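Local coordinates for phosphatase (Thermotoga maritima, PDB 1NF2), which probably acts as a magnesium-dependent phosphatase of the haloacid dehalogenase (HAD) family, with a distinctive substrate-binding domain, at residues Glu113-Glu118 with Val128-Glu133. Residues are numbered along the deposited sequence; the frame is centred on the assembly and turned at random.
Sequences EKDNEE and VDYRVE
OH of Y130 donates its proton to OD2 of D115, in the loop ahead of helix 117-125, across 2.9 Å. The oxygen is met on its syn side, the donor standing 28° out of the carboxylate plane, while OD2 itself lies at the edge of the ring and in the ring plane. Carboxylate and ring planes are turned 74° against each other, and the two side chains cross at about a right angle. CG of Y130, lying between its backbone N and carbonyl carbon, starts the ring toward segment 113-118. The side chain of Y130 lies against I119, K120 and A123 of the helix, so a long aromatic with a polar tip suits a place where it can pack on I119 and A123 and still meet a surface acid. D115 turns CG anti to its backbone N (chi1 -167°), and its OD2 also forms a salt bridge with K120; two donors thus grip one oxygen, and the lysine would probably help keep the acid ionised. An alanine in place of Y130, keeping CB but lacking the ring and OH, would probably leave D115 OD2 without its tyrosine donor and open a gap beside I119 and A123. Beside this bond, V132 brings CG1 into close contact with CB of D115, at 3.3 Å, a short apolar branch meeting the acid's aliphatic carbon. Farther along, CA of E113 makes a nearly straight CH···O contact with the carbonyl O of E133 at 3.5 Å, while the carboxylate of E113 turns to K96 in a salt bridge. D115 is the centre of an inverse gamma turn, and N116 occupies the N-cap position. The whole is a surface contact within a beta-alpha-beta crossover, in which helix 117-125 links the parallel neighbours 110-112 and 130-132, the latter an edge strand of the six-stranded mixed sheet.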
# COMPACT_ATOMS: atom_id res chain seq x y z
N GLU A 113 -12.79 -16.75 -7.24
CA GLU A 113 -13.41 -18.07 -7.40
C GLU A 113 -14.25 -18.15 -8.66
O GLU A 113 -14.16 -19.11 -9.42
CB GLU A 113 -14.27 -18.39 -6.18
CG GLU A 113 -13.98 -19.74 -5.57
CD GLU A 113 -14.91 -20.06 -4.41
OE1 GLU A 113 -14.62 -21.02 -3.68
OE2 GLU A 113 -15.93 -19.35 -4.25
N LYS A 114 -15.07 -17.13 -8.88
CA LYS A 114 -15.96 -17.09 -10.04
C LYS A 114 -15.73 -15.83 -10.86
O LYS A 114 -15.46 -14.76 -10.30
CB LYS A 114 -17.41 -17.15 -9.57
CG LYS A 114 -17.69 -18.28 -8.58
CD LYS A 114 -19.04 -18.11 -7.90
CE LYS A 114 -19.25 -19.15 -6.82
NZ LYS A 114 -20.54 -18.95 -6.11
N ASP A 115 -15.85 -15.94 -12.18
CA ASP A 115 -15.65 -14.78 -13.05
C ASP A 115 -16.96 -14.03 -13.24
O ASP A 115 -17.60 -14.14 -14.29
CB ASP A 115 -15.11 -15.21 -14.42
CG ASP A 115 -14.60 -14.04 -15.25
OD1 ASP A 115 -14.13 -14.27 -16.38
OD2 ASP A 115 -14.66 -12.89 -14.77
N ASN A 116 -17.35 -13.27 -12.23
CA ASN A 116 -18.58 -12.50 -12.28
C ASN A 116 -18.34 -11.01 -12.53
O ASN A 116 -17.20 -10.58 -12.74
CB ASN A 116 -19.37 -12.70 -10.98
CG ASN A 116 -18.52 -12.46 -9.75
OD1 ASN A 116 -17.47 -13.08 -9.57
ND2 ASN A 116 -18.97 -11.56 -8.89
N GLU A 117 -19.42 -10.24 -12.49
CA GLU A 117 -19.36 -8.80 -12.73
C GLU A 117 -18.69 -8.04 -11.58
O GLU A 117 -18.10 -6.99 -11.80
CB GLU A 117 -20.78 -8.26 -12.93
CG GLU A 117 -21.56 -8.98 -14.02
CD GLU A 117 -21.96 -10.40 -13.63
OE1 GLU A 117 -22.36 -11.17 -14.52
OE2 GLU A 117 -21.88 -10.73 -12.42
N GLU A 118 -18.79 -8.58 -10.37
CA GLU A 118 -18.17 -7.96 -9.21
C GLU A 118 -16.66 -7.83 -9.43
O GLU A 118 -16.11 -6.74 -9.35
CB GLU A 118 -18.43 -8.80 -7.95
CG GLU A 118 -19.77 -8.55 -7.26
CD GLU A 118 -20.97 -8.98 -8.08
OE1 GLU A 118 -21.03 -10.16 -8.48
OE2 GLU A 118 -21.85 -8.13 -8.33
N VAL A 128 -5.85 -3.80 -12.00
CA VAL A 128 -4.97 -4.93 -11.74
C VAL A 128 -5.53 -6.11 -12.55
O VAL A 128 -6.73 -6.13 -12.87
CB VAL A 128 -4.99 -5.32 -10.24
CG1 VAL A 128 -4.42 -4.18 -9.39
CG2 VAL A 128 -6.42 -5.63 -9.80
N ASP A 129 -4.69 -7.09 -12.89
CA ASP A 129 -5.15 -8.27 -13.63
C ASP A 129 -5.57 -9.32 -12.60
O ASP A 129 -4.99 -9.39 -11.51
CB ASP A 129 -4.02 -8.86 -14.49
CG ASP A 129 -3.62 -7.95 -15.64
OD1 ASP A 129 -3.15 -6.82 -15.38
OD2 ASP A 129 -3.77 -8.37 -16.80
N TYR A 130 -6.58 -10.13 -12.92
CA TYR A 130 -7.02 -11.17 -12.01
C TYR A 130 -7.16 -12.50 -12.75
O TYR A 130 -7.23 -12.53 -13.98
CB TYR A 130 -8.36 -10.82 -11.34
CG TYR A 130 -9.53 -10.78 -12.29
CD1 TYR A 130 -9.80 -9.64 -13.05
CD2 TYR A 130 -10.38 -11.88 -12.42
CE1 TYR A 130 -10.88 -9.60 -13.93
CE2 TYR A 130 -11.47 -11.85 -13.29
CZ TYR A 130 -11.71 -10.70 -14.04
OH TYR A 130 -12.79 -10.66 -14.89
N ARG A 131 -7.20 -13.58 -11.99
CA ARG A 131 -7.32 -14.91 -12.57
C ARG A 131 -8.43 -15.68 -11.86
O ARG A 131 -8.57 -15.60 -10.64
CB ARG A 131 -5.98 -15.64 -12.45
CG ARG A 131 -4.93 -15.13 -13.43
CD ARG A 131 -3.54 -15.62 -13.09
NE ARG A 131 -2.59 -15.44 -14.19
CZ ARG A 131 -2.31 -14.28 -14.79
NH1 ARG A 131 -2.91 -13.17 -14.41
NH2 ARG A 131 -1.42 -14.24 -15.77
N VAL A 132 -9.22 -16.40 -12.64
CA VAL A 132 -10.32 -17.20 -12.10
C VAL A 132 -9.81 -18.57 -11.68
O VAL A 132 -9.24 -19.31 -12.48
CB VAL A 132 -11.46 -17.37 -13.12
CG1 VAL A 132 -12.15 -16.04 -13.34
CG2 VAL A 132 -10.90 -17.90 -14.44
N GLU A 133 -10.02 -18.91 -10.42
CA GLU A 133 -9.59 -20.18 -9.87
C GLU A 133 -10.71 -20.76 -9.00
O GLU A 133 -10.84 -20.42 -7.83
CB GLU A 133 -8.33 -19.99 -9.02
CG GLU A 133 -7.88 -21.23 -8.26
CD GLU A 133 -7.41 -22.35 -9.17
OE1 GLU A 133 -8.11 -22.66 -10.16
OE2 GLU A 133 -6.34 -22.94 -8.89